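Local coordinates for glycoside Hydrolase (Bacteroides uniformis, PDB 5TA0), which probably hydrolyses agarose as a family 86 glycoside hydrolase of a human gut bacterium, its catalytic barrel holding an agarose oligosaccharide, at residues Val425-Asp430 / Cys436-Asp441; Asn32-His35 / Val40-Phe43. All coordinates share one frame; numbering follows the deposited sequence. Where two conformers were deposited one is given.

Contact 1: residues Val425-Asp430 / Cys436-Asp441; sequences VETNCD and CDAYVD
The side chains of Val425 and Val440 cross at about a right angle, Val425 CG1 lying 3.6 Å from Val440 CG2. The other branch, Val425 CG2, rests 3.7 Å from Ala438 CB, and Thr427 CG2 reaches that same methyl at 3.6 Å, so Ala438 is touched by two branched neighbours of the antiparallel partner (strand directions 156° apart). Thr427 has OG1 between its backbone N and carbonyl carbon (chi1 59°), which sends the hydroxyl between the strands while CG2 keeps to the apolar side. There Thr427 OG1 donates to water 1 over 2.9 Å, and the water in turn donates to Val425 O and, at 2.8 Å, to Asp437 OD1. Water 2 likewise bridges Thr427 O and Cys436 O. The direct backbone bond across the pair is a 3.0 Å hydrogen bond from Val425 N to Ala438 O (165° at the hydrogen). Tyr439 OH grips Asp437 OD2 at 2.6 Å from above the carboxylate, whose OD1 also pairs with Arg424. Near the turn the hairpin is closed by the Cys429–Cys436 disulfide; both cysteines have alternate conformers, so its exact geometry is uncertain. Strand 25-30 flanks 423-429 and strand 444-451 flanks 434-441 within the mixed sheet of the beta-sandwich domain, while Met355 and Met358 of helix 340-358 cover Asp437.

Contact 2: residues Asn32-His35 / Val40-Phe43; sequences NVKH and VTEF. With SO4 (sulfate ion), chain D.
Between His35 and Val40 the flat groups that meet are peptide carbonyls, and what lies at their oxygens is a water. His35 O and Val40 O stand 4.0 Å apart, both acceptors, and water 3 donates to each, at 2.9 Å to His35 O and 3.1 Å to Val40 O. The rings have nothing of the facing segment on a face or at an edge. The His35 imidazole packs by Arg424 and Met525 and uses NE2 for a hydrogen bond to Glu527; the Phe43 ring meets that of Tyr439 with the planes inclined at about 50°. Direct side-chain contact rests on Lys34 and Thr41, which cross obliquely: Lys34 CD lies 4.0 Å from both CB and CG2 of Thr41, a loose apolar touch of the lysine methylene on the threonine CB and CG2. The lysine chain runs out extended and bends at chi3 (64°), a turn that directs NZ away from the threonine to a bound sulfate. Lys34 NZ donates to sulfate O3 at 2.5 Å, a distance short enough to be read with caution, and Lys36 and Thr524 also bond to the ion. Replacing Lys34 by an alanine takes away the methylene that Thr41 CG2 touches and is likely to cost the sulfate one of its positive partners. The segments bury 118 Å² in all and share no direct hydrogen bond, so the turn from strand 34-37 into the loop before helix 45-48 is joined here by a water bridge and light apolar packing. The sulfate probably comes from the crystallisation liquor; its cluster of two lysines and a hydroxyl marks a place where an anion can settle, without identifying a substrate site.

How the contacts relate
Contact 2 closes before contact 1 opens along the chain, yet their centres lie only about 9 Å apart, on the same side of the chain's centre. They touch directly: Glu426 N is 2.8 Å from Val33 O, a probable hydrogen bond, and Val425 C is 4.0 Å from His35 CB. Contact 1 belongs to the mixed sheet of the beta-sandwich domain, which also holds strand 25-30; at Asn32 and Val33 the chain turns a corner, and strand 34-37 joins the edge of a second mixed sheet beside 523-538. The loop of contact 2 then leads towards helix 45-48 and the parallel barrel strands. Together the contacts therefore mark where the N-terminal chain links both accessory sheets to the barrel.

Contact 1: residues Val425-Asp430 / Cys436-Asp441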
ATOM      1  N   VAL A 425       5.463 -14.019 -14.161  1.00  8.57           N
ATOM      2  CA  VAL A 425       6.504 -14.267 -15.141  1.00  9.27           C
ATOM      3  C   VAL A 425       7.274 -13.001 -15.414  1.00 10.05           C
ATOM      4  O   VAL A 425       6.796 -11.875 -15.156  1.00  9.96           O
ATOM      5  CB  VAL A 425       5.971 -14.925 -16.448  1.00  9.73           C
ATOM      6  CG1 VAL A 425       5.458 -16.315 -16.151  1.00  9.61           C
ATOM      7  CG2 VAL A 425       4.899 -14.048 -17.112  1.00 10.12           C
ATOM      8  N   GLU A 426       8.473 -13.165 -15.939  1.00 10.92           N
ATOM      9  CA  GLU A 426       9.360 -12.036 -16.161  1.00 12.28           C
ATOM     10  C   GLU A 426       8.886 -11.062 -17.230  1.00 12.21           C
ATOM     11  O   GLU A 426       8.483 -11.469 -18.320  1.00 11.26           O
ATOM     12  CB  GLU A 426      10.748 -12.520 -16.543  1.00 15.30           C
ATOM     13  CG  GLU A 426      11.727 -11.369 -16.568  1.00 19.27           C
ATOM     14  CD  GLU A 426      12.965 -11.599 -17.372  1.00 24.14           C
ATOM     15  OE1 GLU A 426      13.073 -12.568 -18.145  1.00 27.25           O
ATOM     16  OE2 GLU A 426      13.852 -10.736 -17.200  1.00 29.31           O
ATOM     17  N   THR A 427       8.994  -9.775 -16.915  1.00 11.73           N
ATOM     18  CA  THR A 427       8.814  -8.699 -17.883  1.00 12.69           C
ATOM     19  C   THR A 427       9.980  -7.740 -17.754  1.00 13.51           C
ATOM     20  O   THR A 427      10.569  -7.619 -16.690  1.00 14.15           O
ATOM     21  CB  THR A 427       7.506  -7.920 -17.671  1.00 12.91           C
ATOM     22  OG1 THR A 427       7.489  -7.349 -16.348  1.00 13.07           O
ATOM     23  CG2 THR A 427       6.310  -8.808 -17.886  1.00 13.16           C
ATOM     24  N   ASN A 428      10.240  -6.986 -18.829  0.50 14.08           N
ATOM     25  CA  ASN A 428      11.304  -5.952 -18.889  0.50 15.48           C
ATOM     26  C   ASN A 428      10.792  -4.759 -19.669  0.50 15.17           C
ATOM     27  O   ASN A 428      10.259  -4.971 -20.754  0.50 13.69           O
ATOM     28  CB  ASN A 428      12.533  -6.476 -19.643  0.50 17.07           C
ATOM     29  CG  ASN A 428      13.129  -7.718 -19.015  0.50 19.08           C
ATOM     30  OD1 ASN A 428      13.619  -7.686 -17.890  0.50 22.15           O
ATOM     31  ND2 ASN A 428      13.101  -8.813 -19.747  0.50 20.80           N
ATOM     32  N   CYS A 429      10.943  -3.519 -19.162  0.58 16.26           N
ATOM     33  CA  CYS A 429      10.512  -2.369 -19.936  0.58 17.29           C
ATOM     34  C   CYS A 429      11.621  -1.331 -19.808  0.58 18.61           C
ATOM     35  O   CYS A 429      11.861  -0.861 -18.709  0.58 19.55           O
ATOM     36  CB  CYS A 429       9.081  -1.985 -19.482  0.58 17.15           C
ATOM     37  SG  CYS A 429       7.950  -3.414 -19.692  0.58 17.66           S
ATOM     38  N   ASP A 430      12.296  -0.983 -20.929  1.00 19.59           N
ATOM     39  CA  ASP A 430      13.530  -0.177 -20.933  1.00 19.54           C
ATOM     40  C   ASP A 430      13.335   1.332 -20.703  1.00 19.19           C
ATOM     41  O   ASP A 430      14.138   2.144 -21.153  1.00 21.82           O
ATOM     42  CB  ASP A 430      14.365  -0.444 -22.219  1.00 21.53           C
ATOM     43  CG  ASP A 430      13.689   0.045 -23.499  1.00 23.19           C
ATOM     44  OD1 ASP A 430      14.323  -0.037 -24.585  1.00 24.70           O
ATOM     45  OD2 ASP A 430      12.521   0.490 -23.459  1.00 22.15           O
ATOM     46  N   CYS A 436       5.947  -2.663 -15.518  0.53  9.39           N
ATOM     47  CA  CYS A 436       5.291  -3.790 -16.132  0.53  9.60           C
ATOM     48  C   CYS A 436       5.349  -5.005 -15.244  0.53  9.28           C
ATOM     49  O   CYS A 436       6.217  -5.136 -14.408  0.53  9.46           O
ATOM     50  CB  CYS A 436       5.895  -4.102 -17.507  0.53 10.30           C
ATOM     51  SG  CYS A 436       7.697  -4.264 -17.552  0.53 10.90           S
ATOM     52  N   ASP A 437       4.366  -5.873 -15.434  1.00  9.08           N
ATOM     53  CA  ASP A 437       4.277  -7.140 -14.682  1.00  8.65           C
ATOM     54  C   ASP A 437       3.390  -8.088 -15.487  1.00  8.51           C
ATOM     55  O   ASP A 437       2.677  -7.666 -16.417  1.00  9.05           O
ATOM     56  CB  ASP A 437       3.726  -6.868 -13.256  1.00  8.27           C
ATOM     57  CG  ASP A 437       4.175  -7.884 -12.218  1.00  8.61           C
ATOM     58  OD1 ASP A 437       4.827  -8.903 -12.534  1.00  8.44           O
ATOM     59  OD2 ASP A 437       3.821  -7.641 -11.039  1.00  8.79           O
ATOM     60  N   ALA A 438       3.430  -9.377 -15.161  1.00  8.36           N
ATOM     61  CA  ALA A 438       2.625 -10.352 -15.892  1.00  8.51           C
ATOM     62  C   ALA A 438       2.398 -11.608 -15.095  1.00  8.57           C
ATOM     63  O   ALA A 438       3.257 -12.002 -14.294  1.00  8.18           O
ATOM     64  CB  ALA A 438       3.281 -10.702 -17.213  1.00  8.94           C
ATOM     65  N   TYR A 439       1.244 -12.231 -15.335  1.00  8.25           N
ATOM     66  CA  TYR A 439       0.789 -13.426 -14.604  1.00  8.46           C
ATOM     67  C   TYR A 439       0.137 -14.397 -15.577  1.00  8.88           C
ATOM     68  O   TYR A 439      -0.657 -13.990 -16.441  1.00  9.44           O
ATOM     69  CB  TYR A 439      -0.169 -13.047 -13.433  1.00  8.34           C
ATOM     70  CG  TYR A 439       0.519 -12.123 -12.445  1.00  8.21           C
ATOM     71  CD1 TYR A 439       1.217 -12.660 -11.370  1.00  8.18           C
ATOM     72  CD2 TYR A 439       0.580 -10.759 -12.647  1.00  8.18           C
ATOM     73  CE1 TYR A 439       1.935 -11.857 -10.492  1.00  8.37           C
ATOM     74  CE2 TYR A 439       1.301  -9.945 -11.786  1.00  8.20           C
ATOM     75  CZ  TYR A 439       1.979 -10.496 -10.715  1.00  8.21           C
ATOM     76  OH  TYR A 439       2.731  -9.729  -9.854  1.00  8.30           O
ATOM     77  N   VAL A 440       0.469 -15.673 -15.420  1.00  9.40           N
ATOM     78  CA  VAL A 440       0.002 -16.749 -16.310  1.00  9.93           C
ATOM     79  C   VAL A 440      -0.947 -17.670 -15.553  1.00 10.54           C
ATOM     80  O   VAL A 440      -0.566 -18.293 -14.557  1.00 10.22           O
ATOM     81  CB  VAL A 440       1.193 -17.593 -16.790  1.00 10.30           C
ATOM     82  CG1 VAL A 440       0.702 -18.806 -17.594  1.00 10.43           C
ATOM     83  CG2 VAL A 440       2.168 -16.763 -17.622  1.00 10.91           C
ATOM     84  N   ASP A 441      -2.190 -17.719 -15.998  1.00 10.98           N
ATOM     85  CA  ASP A 441      -3.210 -18.570 -15.432  1.00 12.53           C
ATOM     86  C   ASP A 441      -3.667 -19.564 -16.482  1.00 12.47           C
ATOM     87  O   ASP A 441      -4.626 -19.310 -17.207  1.00 12.40           O
ATOM     88  CB  ASP A 441      -4.415 -17.758 -14.965  1.00 13.91           C
ATOM     89  CG  ASP A 441      -5.499 -18.622 -14.320  1.00 15.85           C
ATOM     90  OD1 ASP A 441      -5.161 -19.632 -13.689  1.00 18.40           O
ATOM     91  OD2 ASP A 441      -6.670 -18.251 -14.402  1.00 18.79           O
TER
HETATM   92  O   HOH W   1       6.903  -9.289 -14.332  1.00 14.10           O
HETATM   93  O   HOH W   2       9.088  -5.445 -14.700  1.00 21.98           O

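Contact 2: residues Asn32-His35 / Val40-Phe43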
ATOM      1  N   ASN A  32       7.508 -17.803 -20.366  1.00 12.46           N
ATOM      2  CA  ASN A  32       8.000 -19.103 -19.882  1.00 12.73           C
ATOM      3  C   ASN A  32       8.936 -19.012 -18.677  1.00 12.32           C
ATOM      4  O   ASN A  32       9.386 -20.041 -18.188  1.00 12.45           O
ATOM      5  CB  ASN A  32       8.721 -19.837 -21.015  1.00 13.47           C
ATOM      6  CG  ASN A  32      10.004 -19.147 -21.420  1.00 13.94           C
ATOM      7  OD1 ASN A  32      10.016 -17.935 -21.690  1.00 15.47           O
ATOM      8  ND2 ASN A  32      11.096 -19.897 -21.482  1.00 15.91           N
ATOM      9  N   VAL A  33       9.190 -17.795 -18.193  1.00 11.24           N
ATOM     10  CA  VAL A  33      10.158 -17.547 -17.109  1.00 11.08           C
ATOM     11  C   VAL A  33       9.425 -17.100 -15.855  1.00 10.29           C
ATOM     12  O   VAL A  33       8.960 -15.953 -15.801  1.00 10.52           O
ATOM     13  CB  VAL A  33      11.219 -16.498 -17.516  1.00 11.17           C
ATOM     14  CG1 VAL A  33      12.256 -16.305 -16.412  1.00 11.74           C
ATOM     15  CG2 VAL A  33      11.869 -16.899 -18.841  1.00 11.59           C
ATOM     16  N   LYS A  34       9.309 -17.990 -14.883  1.00 10.40           N
ATOM     17  CA  LYS A  34       8.701 -17.646 -13.601  1.00 10.80           C
ATOM     18  C   LYS A  34       9.521 -16.579 -12.895  1.00 10.53           C
ATOM     19  O   LYS A  34      10.743 -16.640 -12.885  1.00 10.77           O
ATOM     20  CB  LYS A  34       8.622 -18.891 -12.727  1.00 11.61           C
ATOM     21  CG  LYS A  34       7.827 -18.722 -11.434  1.00 12.60           C
ATOM     22  CD  LYS A  34       7.518 -20.065 -10.789  1.00 14.20           C
ATOM     23  CE  LYS A  34       8.750 -20.803 -10.340  1.00 15.72           C
ATOM     24  NZ  LYS A  34       8.370 -22.194  -9.942  1.00 16.68           N
ATOM     25  N   HIS A  35       8.847 -15.584 -12.306  1.00 10.14           N
ATOM     26  CA  HIS A  35       9.515 -14.590 -11.440  1.00  9.59           C
ATOM     27  C   HIS A  35       9.177 -14.928  -9.992  1.00  9.55           C
ATOM     28  O   HIS A  35       8.065 -14.681  -9.542  1.00  9.94           O
ATOM     29  CB  HIS A  35       9.051 -13.185 -11.815  1.00  9.37           C
ATOM     30  CG  HIS A  35       9.734 -12.078 -11.048  1.00  9.63           C
ATOM     31  ND1 HIS A  35       9.689 -10.769 -11.474  1.00 10.03           N
ATOM     32  CD2 HIS A  35      10.480 -12.074  -9.910  1.00  9.65           C
ATOM     33  CE1 HIS A  35      10.356 -10.009 -10.630  1.00  9.56           C
ATOM     34  NE2 HIS A  35      10.843 -10.769  -9.668  1.00 10.09           N
ATOM     35  N   VAL A  40       7.079 -16.376  -2.908  1.00 11.24           N
ATOM     36  CA  VAL A  40       5.924 -15.888  -3.661  1.00 10.91           C
ATOM     37  C   VAL A  40       6.166 -16.036  -5.142  1.00 10.80           C
ATOM     38  O   VAL A  40       7.131 -15.505  -5.698  1.00 11.11           O
ATOM     39  CB  VAL A  40       5.598 -14.413  -3.366  1.00 11.18           C
ATOM     40  CG1 VAL A  40       4.352 -14.004  -4.152  1.00 11.16           C
ATOM     41  CG2 VAL A  40       5.373 -14.193  -1.884  1.00 11.75           C
ATOM     42  N   THR A  41       5.279 -16.776  -5.785  1.00 10.38           N
ATOM     43  CA  THR A  41       5.318 -16.946  -7.224  1.00 10.66           C
ATOM     44  C   THR A  41       4.000 -16.592  -7.935  1.00 10.66           C
ATOM     45  O   THR A  41       3.952 -16.702  -9.157  1.00 10.70           O
ATOM     46  CB  THR A  41       5.658 -18.410  -7.601  1.00 11.27           C
ATOM     47  OG1 THR A  41       4.626 -19.269  -7.130  1.00 12.51           O
ATOM     48  CG2 THR A  41       6.960 -18.838  -7.012  1.00 11.91           C
ATOM     49  N   GLU A  42       2.970 -16.188  -7.192  0.50 10.62           N
ATOM     50  CA  GLU A  42       1.635 -15.989  -7.760  0.50 10.63           C
ATOM     51  C   GLU A  42       1.048 -14.658  -7.353  0.50 10.22           C
ATOM     52  O   GLU A  42       1.383 -14.121  -6.292  0.50 10.08           O
ATOM     53  CB  GLU A  42       0.686 -17.097  -7.317  0.50 11.36           C
ATOM     54  CG  GLU A  42       1.090 -18.481  -7.808  0.50 12.50           C
ATOM     55  CD  GLU A  42       0.091 -19.572  -7.453  0.50 14.05           C
ATOM     56  OE1 GLU A  42      -0.731 -19.402  -6.536  0.50 15.80           O
ATOM     57  OE2 GLU A  42       0.143 -20.634  -8.103  0.50 16.91           O
ATOM     58  N   PHE A  43       0.152 -14.139  -8.182  1.00  9.90           N
ATOM     59  CA  PHE A  43      -0.613 -12.944  -7.824  1.00  9.78           C
ATOM     60  C   PHE A  43      -1.526 -13.304  -6.674  1.00  9.91           C
ATOM     61  O   PHE A  43      -2.122 -14.377  -6.656  1.00 13.10           O
ATOM     62  CB  PHE A  43      -1.457 -12.455  -9.015  1.00  9.37           C
ATOM     63  CG  PHE A  43      -2.073 -11.095  -8.825  1.00  9.11           C
ATOM     64  CD1 PHE A  43      -1.292  -9.998  -8.460  1.00  9.79           C
ATOM     65  CD2 PHE A  43      -3.444 -10.915  -8.987  1.00  9.31           C
ATOM     66  CE1 PHE A  43      -1.863  -8.739  -8.315  1.00  9.84           C
ATOM     67  CE2 PHE A  43      -4.003  -9.662  -8.825  1.00  9.30           C
ATOM     68  CZ  PHE A  43      -3.218  -8.583  -8.507  1.00  9.61           C
TER
HETATM   69  S   SO4 D 701      11.889 -23.364  -8.957  1.00 24.10           S
HETATM   70  O1  SO4 D 701      11.803 -24.828  -8.997  1.00 29.76           O
HETATM   71  O2  SO4 D 701      13.145 -22.918  -9.572  1.00 31.08           O
HETATM   72  O3  SO4 D 701      10.813 -22.828  -9.793  1.00 30.23           O
HETATM   73  O4  SO4 D 701      11.782 -22.990  -7.561  1.00 31.06           O
HETATM   74  O   HOH W   3       7.151 -12.937  -7.456  1.00 12.31           O